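6'''-hydroxyparomomycin C oxidase (Microbacterium trichothecenolyticum, PDB 7DVE) oxidises the C3 hydroxyl of the sugar in C-glycosides such as isoorientin and mangiferin, using bound FAD and oxygen and releasing hydrogen peroxide. Local coordinates at residues P463-F474 against V498-D506; K55-R63 against V319-Y327. All coordinates share one frame; numbering follows the deposited sequence.

Interaction 1: residues P463-F474 against V498-D506; sequences PDSEVWGAPGLF and VRGARHIAD
Asp464 and Gly500 bring the two backbones to a CA–CA distance of 4.7 Å, where the loop leading to strand 473-475 passes beside helix 490-510. The strand is an edge of the five-stranded parallel sheet in this GMC oxidoreductase, a sheet of the Rossmann type, and the contact illustrates how a helix is fastened to such an edge by a salt bridge from one turn of the helix and an aromatic contact from the next. Glycine suits the close approach, because a CB on Gly500 would come up against Asp464 O and Ser465 CB. Arg499, with CG anti to the backbone N (chi1 -167°) and its chain extended to NE, reaches across to the Asp464 carboxylate. Arg499 NH2 lies 2.6 Å from Asp464 OD2, coming from above the carboxylate plane, while its NE makes a weak but nearly straight bond of 3.3 Å to Asp464 OD1. The two flat groups stand 81° apart, so this is not a coplanar two-pronged pair; Glu149 forms a second salt bridge through Arg499 NH1. Asp464 CB also lies over one face of the His503 ring, toward its rim, 4.2 Å from the centroid in a CH-pi contact. ND1 of that ring is buried here and has no partner in the model, with the edge of Phe474 beside it. Glu466 CG lies over one face of the Phe474 ring, toward its rim, and Gly472 N donates a hydrogen bond to Glu466 OE2 at 2.7 Å. On the opposite face lies Ile504, whose CD1 sits 3.7 Å from the Phe474 ring centroid.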
# COMPACT_ATOMS: atom_id res chain seq x y z
N PRO A 463 -7.20 7.66 -17.32
CA PRO A 463 -5.88 7.03 -17.20
C PRO A 463 -4.82 7.98 -16.68
O PRO A 463 -3.77 7.53 -16.22
CB PRO A 463 -5.58 6.57 -18.63
CG PRO A 463 -6.93 6.43 -19.26
CD PRO A 463 -7.70 7.58 -18.70
N ASP A 464 -5.08 9.29 -16.72
CA ASP A 464 -4.18 10.21 -16.06
C ASP A 464 -4.58 10.47 -14.61
O ASP A 464 -4.13 11.47 -14.02
CB ASP A 464 -4.11 11.51 -16.83
CG ASP A 464 -3.27 11.36 -18.09
OD1 ASP A 464 -2.05 11.64 -18.04
OD2 ASP A 464 -3.83 11.01 -19.15
N SER A 465 -5.45 9.63 -14.04
CA SER A 465 -5.90 9.69 -12.65
C SER A 465 -6.73 10.93 -12.34
O SER A 465 -6.94 11.24 -11.15
CB SER A 465 -4.72 9.61 -11.68
OG SER A 465 -4.05 8.36 -11.82
N GLU A 466 -7.22 11.64 -13.34
CA GLU A 466 -8.05 12.82 -13.12
C GLU A 466 -9.52 12.41 -13.07
O GLU A 466 -9.99 11.70 -13.96
CB GLU A 466 -7.81 13.83 -14.24
CG GLU A 466 -8.29 15.23 -13.95
CD GLU A 466 -7.95 16.18 -15.09
OE1 GLU A 466 -7.44 15.70 -16.13
OE2 GLU A 466 -8.20 17.39 -14.94
N VAL A 467 -10.24 12.86 -12.04
CA VAL A 467 -11.59 12.34 -11.82
C VAL A 467 -12.57 12.98 -12.80
O VAL A 467 -12.55 14.20 -13.03
CB VAL A 467 -12.03 12.52 -10.35
CG1 VAL A 467 -10.90 12.19 -9.35
CG2 VAL A 467 -12.62 13.89 -10.07
N TRP A 468 -13.40 12.14 -13.41
CA TRP A 468 -14.41 12.60 -14.35
C TRP A 468 -15.31 13.66 -13.72
O TRP A 468 -15.91 13.44 -12.67
CB TRP A 468 -15.28 11.42 -14.79
CG TRP A 468 -14.51 10.26 -15.34
CD1 TRP A 468 -14.44 9.00 -14.81
CD2 TRP A 468 -13.74 10.23 -16.55
NE1 TRP A 468 -13.67 8.19 -15.61
CE2 TRP A 468 -13.22 8.93 -16.68
CE3 TRP A 468 -13.43 11.18 -17.53
CZ2 TRP A 468 -12.41 8.55 -17.76
CZ3 TRP A 468 -12.61 10.81 -18.61
CH2 TRP A 468 -12.12 9.50 -18.71
N GLY A 469 -15.41 14.82 -14.38
CA GLY A 469 -16.33 15.84 -13.93
C GLY A 469 -15.77 16.84 -12.94
O GLY A 469 -16.41 17.87 -12.70
N ALA A 470 -14.61 16.56 -12.35
CA ALA A 470 -13.88 17.51 -11.51
C ALA A 470 -12.48 17.65 -12.08
O ALA A 470 -11.52 17.07 -11.55
CB ALA A 470 -13.86 17.08 -10.05
N PRO A 471 -12.32 18.42 -13.15
CA PRO A 471 -10.98 18.62 -13.72
C PRO A 471 -10.06 19.28 -12.71
O PRO A 471 -10.49 20.11 -11.90
CB PRO A 471 -11.22 19.51 -14.94
CG PRO A 471 -12.68 19.76 -15.02
CD PRO A 471 -13.37 19.17 -13.85
N GLY A 472 -8.79 18.88 -12.74
CA GLY A 472 -7.83 19.34 -11.76
C GLY A 472 -7.84 18.58 -10.45
O GLY A 472 -6.91 18.75 -9.65
N LEU A 473 -8.85 17.76 -10.19
CA LEU A 473 -8.82 16.87 -9.04
C LEU A 473 -8.24 15.53 -9.48
O LEU A 473 -8.65 14.98 -10.50
CB LEU A 473 -10.22 16.68 -8.44
CG LEU A 473 -10.36 15.59 -7.38
CD1 LEU A 473 -9.45 15.88 -6.18
CD2 LEU A 473 -11.82 15.45 -6.96
N PHE A 474 -7.28 15.03 -8.71
CA PHE A 474 -6.59 13.78 -9.02
C PHE A 474 -6.70 12.84 -7.83
O PHE A 474 -6.80 13.28 -6.69
CB PHE A 474 -5.09 14.03 -9.37
CG PHE A 474 -4.90 14.79 -10.65
CD1 PHE A 474 -5.02 16.18 -10.67
CD2 PHE A 474 -4.59 14.13 -11.83
CE1 PHE A 474 -4.86 16.89 -11.85
CE2 PHE A 474 -4.42 14.83 -13.01
CZ PHE A 474 -4.56 16.21 -13.02
N VAL A 498 2.81 7.98 -11.04
CA VAL A 498 3.83 8.53 -11.93
C VAL A 498 3.19 9.13 -13.17
O VAL A 498 3.52 10.25 -13.59
CB VAL A 498 4.85 7.44 -12.31
CG1 VAL A 498 5.79 7.98 -13.34
CG2 VAL A 498 5.59 6.90 -11.07
N ARG A 499 2.28 8.38 -13.79
CA ARG A 499 1.59 8.94 -14.96
C ARG A 499 0.82 10.20 -14.59
O ARG A 499 0.88 11.22 -15.30
CB ARG A 499 0.66 7.92 -15.62
CG ARG A 499 0.22 8.42 -16.99
CD ARG A 499 -0.82 7.57 -17.67
NE ARG A 499 -1.60 8.43 -18.55
CZ ARG A 499 -2.18 8.05 -19.68
NH1 ARG A 499 -2.11 6.79 -20.09
NH2 ARG A 499 -2.84 8.94 -20.41
N GLY A 500 0.10 10.17 -13.47
CA GLY A 500 -0.69 11.34 -13.09
C GLY A 500 0.16 12.58 -12.85
O GLY A 500 -0.18 13.68 -13.30
N ALA A 501 1.26 12.42 -12.10
CA ALA A 501 2.13 13.55 -11.80
C ALA A 501 2.84 14.06 -13.05
O ALA A 501 3.05 15.27 -13.19
CB ALA A 501 3.15 13.15 -10.73
N ARG A 502 3.20 13.17 -13.98
CA ARG A 502 3.73 13.63 -15.26
C ARG A 502 2.70 14.47 -16.00
O ARG A 502 3.04 15.47 -16.65
CB ARG A 502 4.15 12.45 -16.12
CG ARG A 502 5.35 11.74 -15.63
CD ARG A 502 5.57 10.52 -16.48
NE ARG A 502 6.96 10.08 -16.43
CZ ARG A 502 7.41 9.01 -17.06
NH1 ARG A 502 6.62 8.26 -17.80
NH2 ARG A 502 8.70 8.69 -16.93
N HIS A 503 1.42 14.06 -15.94
CA HIS A 503 0.38 14.85 -16.59
C HIS A 503 0.27 16.24 -15.97
O HIS A 503 0.16 17.25 -16.68
CB HIS A 503 -0.97 14.14 -16.54
CG HIS A 503 -2.01 14.81 -17.38
ND1 HIS A 503 -3.07 15.51 -16.84
CD2 HIS A 503 -2.11 14.96 -18.72
CE1 HIS A 503 -3.80 16.02 -17.81
NE2 HIS A 503 -3.23 15.71 -18.96
N ILE A 504 0.27 16.31 -14.63
CA ILE A 504 0.20 17.62 -13.98
C ILE A 504 1.40 18.48 -14.37
O ILE A 504 1.25 19.69 -14.59
CB ILE A 504 0.07 17.45 -12.45
CG1 ILE A 504 -1.31 16.90 -12.08
CG2 ILE A 504 0.29 18.77 -11.73
CD1 ILE A 504 -1.49 16.70 -10.61
N ALA A 505 2.59 17.88 -14.47
CA ALA A 505 3.77 18.63 -14.92
C ALA A 505 3.59 19.15 -16.35
O ALA A 505 3.95 20.29 -16.65
CB ALA A 505 5.03 17.77 -14.83
N ASP A 506 3.08 18.30 -17.25
CA ASP A 506 2.75 18.74 -18.60
C ASP A 506 1.84 19.97 -18.55
O ASP A 506 2.09 20.98 -19.22
CB ASP A 506 2.05 17.62 -19.38
CG ASP A 506 2.99 16.51 -19.77
OD1 ASP A 506 3.97 16.80 -20.45
OD2 ASP A 506 2.76 15.34 -19.40

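Interaction 2: residues K55-R63 against V319-Y327; sequences KNIADADER and VPQTGLSEY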
# COMPACT_ATOMS: atom_id res chain seq x y z
N LYS A 55 11.16 0.83 11.81
CA LYS A 55 12.32 0.01 12.15
C LYS A 55 13.66 0.75 11.99
O LYS A 55 14.72 0.16 12.23
CB LYS A 55 12.34 -1.25 11.30
CG LYS A 55 11.15 -2.18 11.53
CD LYS A 55 11.59 -3.64 11.59
CE LYS A 55 10.43 -4.54 11.97
NZ LYS A 55 10.75 -5.95 11.64
N ASN A 56 13.65 2.01 11.58
CA ASN A 56 14.84 2.83 11.68
C ASN A 56 15.12 3.27 13.11
O ASN A 56 16.21 3.79 13.37
CB ASN A 56 14.71 4.07 10.80
CG ASN A 56 14.98 3.79 9.36
OD1 ASN A 56 16.13 3.59 8.96
ND2 ASN A 56 13.91 3.78 8.56
N ILE A 57 14.17 3.10 14.02
CA ILE A 57 14.28 3.59 15.39
C ILE A 57 14.85 2.47 16.25
O ILE A 57 14.25 1.40 16.37
CB ILE A 57 12.92 4.05 15.93
CG1 ILE A 57 12.29 5.10 15.02
CG2 ILE A 57 13.08 4.59 17.35
CD1 ILE A 57 10.79 5.31 15.27
N ALA A 58 16.00 2.74 16.87
CA ALA A 58 16.73 1.71 17.61
C ALA A 58 16.13 1.45 18.98
O ALA A 58 16.09 0.30 19.44
CB ALA A 58 18.20 2.10 17.75
N ASP A 59 15.69 2.49 19.68
CA ASP A 59 15.16 2.30 21.02
C ASP A 59 13.79 1.62 20.94
O ASP A 59 12.93 2.05 20.17
CB ASP A 59 15.05 3.65 21.73
CG ASP A 59 14.43 3.54 23.11
OD1 ASP A 59 15.06 2.94 24.01
OD2 ASP A 59 13.28 4.01 23.28
N ALA A 60 13.60 0.55 21.72
CA ALA A 60 12.35 -0.19 21.62
C ALA A 60 11.16 0.63 22.14
O ALA A 60 10.08 0.58 21.55
CB ALA A 60 12.46 -1.52 22.35
N ASP A 61 11.36 1.42 23.21
CA ASP A 61 10.30 2.29 23.72
C ASP A 61 9.89 3.33 22.69
O ASP A 61 8.69 3.53 22.43
CB ASP A 61 10.74 2.99 25.00
CG ASP A 61 10.76 2.07 26.21
OD1 ASP A 61 10.00 1.08 26.21
OD2 ASP A 61 11.52 2.37 27.16
N GLU A 62 10.87 4.01 22.10
CA GLU A 62 10.56 5.02 21.10
C GLU A 62 9.90 4.40 19.88
O GLU A 62 9.01 5.01 19.28
CB GLU A 62 11.83 5.77 20.69
CG GLU A 62 12.12 6.99 21.54
CD GLU A 62 13.54 7.50 21.35
OE1 GLU A 62 14.14 7.99 22.33
OE2 GLU A 62 14.05 7.40 20.20
N ARG A 63 10.31 3.18 19.49
CA ARG A 63 9.72 2.53 18.33
C ARG A 63 8.27 2.16 18.58
O ARG A 63 7.39 2.41 17.74
CB ARG A 63 10.53 1.28 17.94
CG ARG A 63 10.15 0.72 16.57
CD ARG A 63 10.72 -0.65 16.29
NE ARG A 63 12.15 -0.61 16.04
CZ ARG A 63 12.87 -1.65 15.63
NH1 ARG A 63 12.30 -2.80 15.31
NH2 ARG A 63 14.20 -1.53 15.54
N VAL A 319 20.07 -10.74 16.14
CA VAL A 319 19.16 -9.77 15.51
C VAL A 319 19.66 -8.35 15.72
O VAL A 319 20.07 -7.99 16.83
CB VAL A 319 17.74 -9.92 16.06
N PRO A 320 19.67 -7.52 14.68
CA PRO A 320 20.17 -6.15 14.82
C PRO A 320 19.14 -5.25 15.49
O PRO A 320 17.94 -5.50 15.46
CB PRO A 320 20.46 -5.71 13.38
CG PRO A 320 20.12 -6.91 12.50
CD PRO A 320 19.22 -7.80 13.31
N GLN A 321 19.65 -4.19 16.10
CA GLN A 321 18.79 -3.30 16.88
C GLN A 321 18.00 -2.33 16.00
O GLN A 321 17.00 -1.77 16.47
CB GLN A 321 19.61 -2.51 17.90
CG GLN A 321 18.93 -2.41 19.24
CD GLN A 321 19.30 -1.15 19.99
OE1 GLN A 321 20.31 -0.50 19.69
NE2 GLN A 321 18.47 -0.78 20.96
N THR A 322 18.44 -2.09 14.77
CA THR A 322 17.60 -1.49 13.75
C THR A 322 17.58 -2.39 12.52
O THR A 322 18.46 -3.24 12.31
CB THR A 322 18.06 -0.09 13.34
OG1 THR A 322 19.13 -0.19 12.41
CG2 THR A 322 18.54 0.68 14.54
N GLY A 323 16.55 -2.23 11.71
CA GLY A 323 16.48 -2.98 10.48
C GLY A 323 16.15 -4.45 10.66
O GLY A 323 15.55 -4.90 11.66
N LEU A 324 16.55 -5.22 9.66
CA LEU A 324 16.12 -6.59 9.51
C LEU A 324 17.28 -7.55 9.71
O LEU A 324 18.45 -7.19 9.57
CB LEU A 324 15.51 -6.84 8.13
CG LEU A 324 14.55 -5.80 7.54
CD1 LEU A 324 14.32 -6.05 6.02
CD2 LEU A 324 13.28 -5.84 8.31
N SER A 325 16.93 -8.77 10.05
CA SER A 325 17.89 -9.85 10.01
C SER A 325 18.03 -10.35 8.58
O SER A 325 17.24 -10.01 7.69
CB SER A 325 17.43 -10.99 10.90
OG SER A 325 16.23 -11.49 10.32
N GLU A 326 19.03 -11.20 8.36
CA GLU A 326 19.33 -11.69 7.02
C GLU A 326 19.34 -13.20 7.11
O GLU A 326 20.39 -13.80 7.33
CB GLU A 326 20.65 -11.09 6.50
CG GLU A 326 20.50 -9.55 6.40
CD GLU A 326 21.65 -8.83 5.75
OE1 GLU A 326 22.38 -9.44 4.95
OE2 GLU A 326 21.82 -7.63 6.07
N TYR A 327 18.16 -13.79 6.99
CA TYR A 327 18.04 -15.24 6.98
C TYR A 327 17.68 -15.68 5.57
O TYR A 327 18.51 -15.56 4.67
CB TYR A 327 17.04 -15.74 8.04
CG TYR A 327 17.47 -15.38 9.46
CD1 TYR A 327 18.75 -15.68 9.92
CD2 TYR A 327 16.61 -14.73 10.33
CE1 TYR A 327 19.15 -15.34 11.20
CE2 TYR A 327 17.00 -14.39 11.61
CZ TYR A 327 18.26 -14.69 12.04
OH TYR A 327 18.64 -14.34 13.31
O HOH W 1 15.34 -4.06 14.39
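Arg63 turns its side chain away from its own backbone N (chi1 -168°) and then bends at chi3 (-73°), which carries the guanidinium back across its own turn, until NH2 lies 3.8 Å from Thr322 CA. There Arg63 NE and NH2 both grip Ile57 O, at 2.9 and 3.0 Å from it, with the oxygen in the guanidinium plane and Lys55 CA over the centre of one face. NH2 also donates to a water that in turn donates to Pro320 O and Gly323 O, so one arginine both closes the 55-63 turn and ties it to the other loop. A leucine in place of Arg63 would probably leave Ile57 O without its two donors and this water without its link to the turn. The direct bond between the segments is a backbone one, from Gly323 N to Lys55 O at 3.1 Å. Beside it Thr322 CG2 meets Ala58 CB at 3.5 Å, a small apolar contact flanked by the Gln321 side chain. The turn that leads into helix 60-69 is thus joined to the loop before strand 330-333 by one backbone hydrogen bond and a bridging water, at a helix start where Asp59 is the N-cap, its OD2 accepting from Glu62 N.

Overall arrangement
Interactions 1 and 2 follow one another along the chain, interaction 2 closing before interaction 1 opens, and they lie on opposite sides of the chain's centre. Their centres are 39 Å apart and their nearest atoms about 22 Å, so neither touches the other. FAD provides the common reference. In interaction 1 the Phe474 side chain is about 13 Å from the cofactor, and helix 490-510 begins at Thr490, an FAD-binding residue. In interaction 2 the Lys55 side chain is about 9 Å from FAD and about 7 Å from the side chain of Thr129, another FAD-binding residue. One contact secures a sheet edge to a helix; the other joins the start of a helix to a surface loop.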